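Local coordinates for protein dioxygenase (Pseudomonas brassicacearum, PDB 5V2D) that probably cleaves lignostilbene-type compounds oxidatively at their central double bond, using an iron ion bound at the active site, at residues K37-E51 / P480-M492. Residues are numbered along the deposited sequence; the frame is centred on the assembly and turned at random.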
loop_
_atom_site.group_PDB
_atom_site.type_symbol
_atom_site.label_atom_id
_atom_site.label_comp_id
_atom_site.label_asym_id
_atom_site.label_seq_id
_atom_site.Cartn_x
_atom_site.Cartn_y
_atom_site.Cartn_z
ATOM N N LYS A 37 12.111 13.702 -2.298
ATOM C CA LYS A 37 13.242 14.102 -1.582
ATOM C C LYS A 37 13.177 13.475 -0.176
ATOM O O LYS A 37 12.118 13.417 0.445
ATOM C CB LYS A 37 13.304 15.609 -1.495
ATOM C CG LYS A 37 14.477 16.202 -0.813
ATOM C CD LYS A 37 14.332 17.764 -0.758
ATOM C CE LYS A 37 14.193 18.451 -2.125
ATOM N NZ LYS A 37 13.749 19.868 -1.898
ATOM N N PRO A 38 14.313 13.032 0.329
ATOM C CA PRO A 38 14.301 12.388 1.686
ATOM C C PRO A 38 13.878 13.382 2.734
ATOM O O PRO A 38 14.119 14.580 2.573
ATOM C CB PRO A 38 15.796 12.079 1.894
ATOM C CG PRO A 38 16.318 11.874 0.433
ATOM C CD PRO A 38 15.678 13.055 -0.257
ATOM N N SER A 39 13.208 12.914 3.767
ATOM C CA SER A 39 12.805 13.794 4.901
ATOM C C SER A 39 13.605 13.408 6.132
ATOM O O SER A 39 14.444 14.166 6.596
ATOM C CB SER A 39 11.305 13.650 5.165
ATOM O OG SER A 39 10.929 14.165 6.397
ATOM N N ARG A 40 13.327 12.217 6.640
ATOM C CA ARG A 40 14.070 11.585 7.755
ATOM C C ARG A 40 13.752 12.291 9.049
ATOM O O ARG A 40 14.460 12.144 10.017
ATOM C CB ARG A 40 15.561 11.538 7.470
ATOM C CG ARG A 40 15.870 10.953 6.046
ATOM C CD ARG A 40 17.398 10.715 5.975
ATOM N NE ARG A 40 18.103 11.972 5.785
ATOM C CZ ARG A 40 19.403 12.067 5.674
ATOM N NH1 ARG A 40 20.217 10.968 5.761
ATOM N NH2 ARG A 40 19.955 13.228 5.477
ATOM N N ILE A 41 12.611 13.003 9.080
ATOM C CA ILE A 41 12.278 13.738 10.294
ATOM C C ILE A 41 11.416 12.814 11.189
ATOM O O ILE A 41 10.368 12.411 10.813
ATOM C CB ILE A 41 11.493 14.988 9.957
ATOM C CG1 ILE A 41 12.325 15.999 9.118
ATOM C CG2 ILE A 41 10.868 15.624 11.208
ATOM C CD1 ILE A 41 11.455 17.128 8.573
ATOM N N GLU A 42 11.915 12.520 12.365
ATOM C CA GLU A 42 11.173 11.934 13.458
ATOM C C GLU A 42 10.732 13.095 14.308
ATOM O O GLU A 42 11.536 13.919 14.665
ATOM C CB GLU A 42 12.006 10.946 14.269
ATOM C CG GLU A 42 12.422 9.732 13.448
ATOM C CD GLU A 42 13.037 8.643 14.352
ATOM O OE1 GLU A 42 14.270 8.697 14.613
ATOM O OE2 GLU A 42 12.280 7.738 14.798
ATOM N N ALA A 43 9.436 13.227 14.542
ATOM C CA ALA A 43 8.916 14.482 15.103
ATOM C C ALA A 43 7.726 14.295 16.004
ATOM O O ALA A 43 7.039 13.265 15.949
ATOM C CB ALA A 43 8.502 15.339 13.978
ATOM N N GLU A 44 7.502 15.322 16.824
ATOM C CA GLU A 44 6.287 15.436 17.608
ATOM C C GLU A 44 5.795 16.891 17.403
ATOM O O GLU A 44 6.585 17.825 17.616
ATOM C CB GLU A 44 6.590 15.184 19.067
ATOM C CG GLU A 44 5.356 14.754 19.794
ATOM C CD GLU A 44 5.153 15.263 21.237
ATOM O OE1 GLU A 44 5.969 14.856 22.108
ATOM O OE2 GLU A 44 4.193 16.125 21.404
ATOM N N VAL A 45 4.580 17.077 16.925
ATOM C CA VAL A 45 3.961 18.404 16.862
ATOM C C VAL A 45 2.677 18.347 17.686
ATOM O O VAL A 45 1.771 17.601 17.361
ATOM C CB VAL A 45 3.657 18.823 15.426
ATOM C CG1 VAL A 45 3.262 20.325 15.365
ATOM C CG2 VAL A 45 4.868 18.647 14.561
ATOM N N PHE A 46 2.649 19.058 18.805
ATOM C CA PHE A 46 1.653 18.845 19.857
ATOM C C PHE A 46 0.245 19.325 19.415
ATOM O O PHE A 46 -0.766 18.806 19.893
ATOM C CB PHE A 46 2.093 19.576 21.121
ATOM C CG PHE A 46 1.337 19.196 22.359
ATOM C CD1 PHE A 46 1.682 18.031 23.105
ATOM C CD2 PHE A 46 0.238 19.968 22.788
ATOM C CE1 PHE A 46 0.899 17.676 24.213
ATOM C CE2 PHE A 46 -0.520 19.592 23.911
ATOM C CZ PHE A 46 -0.194 18.465 24.618
ATOM N N ASP A 47 0.217 20.347 18.565
ATOM C CA ASP A 47 -1.053 20.897 18.111
ATOM C C ASP A 47 -0.873 21.502 16.744
ATOM O O ASP A 47 0.103 22.252 16.469
ATOM C CB ASP A 47 -1.552 22.028 19.080
ATOM C CG ASP A 47 -3.018 22.418 18.788
ATOM O OD1 ASP A 47 -3.938 21.547 18.881
ATOM O OD2 ASP A 47 -3.178 23.579 18.485
ATOM N N LEU A 48 -1.767 21.124 15.843
ATOM C CA LEU A 48 -1.631 21.540 14.447
ATOM C C LEU A 48 -2.627 22.657 14.153
ATOM O O LEU A 48 -3.739 22.574 14.613
ATOM C CB LEU A 48 -1.813 20.369 13.548
ATOM C CG LEU A 48 -0.717 19.293 13.634
ATOM C CD1 LEU A 48 -1.128 18.001 12.980
ATOM C CD2 LEU A 48 0.597 19.742 12.997
ATOM N N GLU A 49 -2.204 23.647 13.395
ATOM C CA GLU A 49 -3.078 24.738 12.923
ATOM C C GLU A 49 -4.099 24.186 11.964
ATOM O O GLU A 49 -3.728 23.406 11.038
ATOM C CB GLU A 49 -2.334 25.770 12.075
ATOM C CG GLU A 49 -1.401 26.678 12.804
ATOM C CD GLU A 49 -0.918 27.836 11.919
ATOM O OE1 GLU A 49 0.057 27.595 11.179
ATOM O OE2 GLU A 49 -1.577 28.952 11.906
ATOM N N ILE A 50 -5.356 24.632 12.079
ATOM C CA ILE A 50 -6.413 24.179 11.225
ATOM C C ILE A 50 -7.130 25.357 10.572
ATOM O O ILE A 50 -7.542 26.266 11.269
ATOM C CB ILE A 50 -7.432 23.377 12.046
ATOM C CG1 ILE A 50 -6.722 22.223 12.777
ATOM C CG2 ILE A 50 -8.580 22.824 11.165
ATOM C CD1 ILE A 50 -7.698 21.430 13.590
ATOM N N GLU A 51 -7.247 25.377 9.256
ATOM C CA GLU A 51 -8.010 26.342 8.509
ATOM C C GLU A 51 -9.341 25.688 8.291
ATOM O O GLU A 51 -9.413 24.509 7.880
ATOM C CB GLU A 51 -7.279 26.642 7.176
ATOM C CG GLU A 51 -8.039 27.595 6.254
ATOM C CD GLU A 51 -7.426 27.838 4.854
ATOM O OE1 GLU A 51 -8.180 28.417 4.063
ATOM O OE2 GLU A 51 -6.220 27.554 4.529
ATOM N N PRO A 480 -12.075 20.868 0.929
ATOM C CA PRO A 480 -11.901 20.574 2.317
ATOM C C PRO A 480 -12.851 21.376 3.232
ATOM O O PRO A 480 -13.055 22.546 2.964
ATOM C CB PRO A 480 -10.493 21.040 2.585
ATOM C CG PRO A 480 -9.784 20.868 1.276
ATOM C CD PRO A 480 -10.807 21.110 0.228
ATOM N N ILE A 481 -13.457 20.726 4.214
ATOM C CA ILE A 481 -14.075 21.442 5.266
ATOM C C ILE A 481 -13.011 21.914 6.270
ATOM O O ILE A 481 -13.242 22.845 7.027
ATOM C CB ILE A 481 -15.179 20.604 5.948
ATOM C CG1 ILE A 481 -14.605 19.374 6.676
ATOM C CG2 ILE A 481 -16.265 20.360 4.906
ATOM C CD1 ILE A 481 -15.629 18.499 7.280
ATOM N N ALA A 482 -11.858 21.253 6.280
ATOM C CA ALA A 482 -10.746 21.606 7.171
ATOM C C ALA A 482 -9.437 21.246 6.513
ATOM O O ALA A 482 -9.334 20.235 5.831
ATOM C CB ALA A 482 -10.859 20.893 8.490
ATOM N N ARG A 483 -8.466 22.123 6.642
ATOM C CA ARG A 483 -7.087 21.880 6.207
ATOM C C ARG A 483 -6.179 21.963 7.403
ATOM O O ARG A 483 -6.086 23.006 8.050
ATOM C CB ARG A 483 -6.620 22.895 5.178
ATOM C CG ARG A 483 -7.482 22.950 3.899
ATOM C CD ARG A 483 -6.927 24.019 3.018
ATOM N NE ARG A 483 -7.577 24.177 1.742
ATOM C CZ ARG A 483 -7.038 23.829 0.573
ATOM N NH1 ARG A 483 -5.855 23.264 0.440
ATOM N NH2 ARG A 483 -7.713 24.009 -0.506
ATOM N N ILE A 484 -5.540 20.835 7.714
ATOM C CA ILE A 484 -4.644 20.749 8.869
ATOM C C ILE A 484 -3.210 20.985 8.397
ATOM O O ILE A 484 -2.655 20.167 7.646
ATOM C CB ILE A 484 -4.822 19.398 9.558
ATOM C CG1 ILE A 484 -6.284 19.225 9.988
ATOM C CG2 ILE A 484 -3.892 19.252 10.709
ATOM C CD1 ILE A 484 -6.589 17.717 10.093
ATOM N N ARG A 485 -2.611 22.121 8.800
ATOM C CA ARG A 485 -1.322 22.506 8.238
ATOM C C ARG A 485 -0.230 21.737 9.009
ATOM O O ARG A 485 -0.332 21.569 10.206
ATOM C CB ARG A 485 -1.068 23.987 8.372
ATOM C CG ARG A 485 -1.956 24.858 7.499
ATOM C CD ARG A 485 -1.400 26.316 7.519
ATOM N NE ARG A 485 -2.425 27.188 6.952
ATOM C CZ ARG A 485 -3.373 27.833 7.619
ATOM N NH1 ARG A 485 -3.429 27.812 8.943
ATOM N NH2 ARG A 485 -4.232 28.586 6.938
ATOM N N ILE A 486 0.727 21.224 8.285
ATOM C CA ILE A 486 1.876 20.470 8.862
ATOM C C ILE A 486 3.065 21.371 8.635
ATOM O O ILE A 486 3.279 21.855 7.527
ATOM C CB ILE A 486 2.024 19.130 8.155
ATOM C CG1 ILE A 486 0.738 18.330 8.359
ATOM C CG2 ILE A 486 3.123 18.310 8.832
ATOM C CD1 ILE A 486 0.482 17.372 7.283
ATOM N N PRO A 487 3.888 21.589 9.672
ATOM C CA PRO A 487 4.958 22.540 9.560
ATOM C C PRO A 487 6.219 22.062 8.835
ATOM O O PRO A 487 7.229 22.786 8.773
ATOM C CB PRO A 487 5.273 22.815 11.011
ATOM C CG PRO A 487 4.870 21.614 11.733
ATOM C CD PRO A 487 3.653 21.166 11.050
ATOM N N PHE A 488 6.179 20.853 8.332
ATOM C CA PHE A 488 7.222 20.299 7.496
ATOM C C PHE A 488 6.617 19.460 6.424
ATOM O O PHE A 488 5.501 19.017 6.553
ATOM C CB PHE A 488 8.299 19.482 8.335
ATOM C CG PHE A 488 7.743 18.263 9.017
ATOM C CD1 PHE A 488 7.717 17.063 8.384
ATOM C CD2 PHE A 488 7.292 18.319 10.309
ATOM C CE1 PHE A 488 7.183 15.891 9.023
ATOM C CE2 PHE A 488 6.681 17.197 10.921
ATOM C CZ PHE A 488 6.651 15.995 10.257
ATOM N N ARG A 489 7.374 19.282 5.358
ATOM C CA ARG A 489 6.962 18.475 4.210
ATOM C C ARG A 489 6.917 16.953 4.531
ATOM O O ARG A 489 7.901 16.358 4.997
ATOM C CB ARG A 489 7.954 18.651 3.058
ATOM C CG ARG A 489 7.638 17.839 1.812
ATOM C CD ARG A 489 8.766 18.046 0.784
ATOM N NE ARG A 489 10.048 17.639 1.317
ATOM C CZ ARG A 489 10.544 16.408 1.236
ATOM N NH1 ARG A 489 9.967 15.412 0.519
ATOM N NH2 ARG A 489 11.752 16.211 1.829
ATOM N N MET A 490 5.794 16.362 4.224
ATOM C CA MET A 490 5.612 14.910 4.374
ATOM C C MET A 490 6.050 14.310 3.043
ATOM O O MET A 490 5.441 14.592 1.982
ATOM C CB MET A 490 4.127 14.592 4.602
ATOM C CG MET A 490 3.530 15.187 5.885
ATOM S SD MET A 490 4.125 14.521 7.445
ATOM C CE MET A 490 3.234 12.990 7.442
ATOM N N ARG A 491 6.990 13.380 3.115
ATOM C CA ARG A 491 7.369 12.605 1.908
ATOM C C ARG A 491 6.173 11.744 1.454
ATOM O O ARG A 491 5.316 11.365 2.229
ATOM C CB ARG A 491 8.562 11.712 2.238
ATOM C CG ARG A 491 9.252 11.125 1.058
ATOM C CD ARG A 491 10.585 10.472 1.515
ATOM N NE ARG A 491 11.421 10.197 0.324
ATOM C CZ ARG A 491 11.650 8.989 -0.212
ATOM N NH1 ARG A 491 12.415 8.915 -1.309
ATOM N NH2 ARG A 491 11.136 7.844 0.288
ATOM N N MET A 492 6.167 11.403 0.197
ATOM C CA MET A 492 5.163 10.459 -0.326
ATOM C C MET A 492 5.167 9.220 0.501
ATOM O O MET A 492 6.233 8.754 0.884
ATOM C CB MET A 492 5.394 10.198 -1.817
ATOM C CG MET A 492 4.416 9.270 -2.482
ATOM S SD MET A 492 2.760 10.001 -2.405
ATOM C CE MET A 492 1.772 8.790 -3.208
HETATM O O HOH W 1 10.459 16.772 5.398
HETATM O O HOH W 2 0.497 23.368 12.204
HETATM O O HOH W 3 -10.861 24.424 4.903
#
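K37 and P38 present their backbone carbonyls to R489, where the N-terminal and C-terminal parts of the chain meet on a seven-bladed beta-propeller. R489 NH1 and NH2 both donate to K37 O, NH1 at 2.9 Å. NH2 also reaches P38 O at 3.0 Å. Both oxygens lie near the guanidinium plane, while K37 CB lies over one of its faces. The R489 chain bends at chi3 (59°), which brings its end round to the carbonyls. R489 NH1 also bonds to A34 O. A leucine in place of R489 would probably leave P38 O without this donor and K37 O, across this contact, with only the weak R491 NE bond. One water joins S39 OG to R489 O. I41 CG2 then sits over the centre of the F488 ring, 4.2 Å from its centroid. I486 CG2 covers the opposite face. V45 CG2 approaches the ring edge and also touches P487 CG. L48 packs its CB on I484 CG2 at 3.7 Å. I50 and E51 pair antiparallel with strand 482-486 and add an outer strand to its sheet. A blade of C-terminal strands is thus completed by an N-terminal one, helping to close the ring. R485 N donates to E49 O at 2.8 Å. I50 and I484 form a non-hydrogen-bonded pair. E51 and R483 form a hydrogen-bonded one. E51 OE2 makes a salt bridge to R485 NH2 at 3.3 Å.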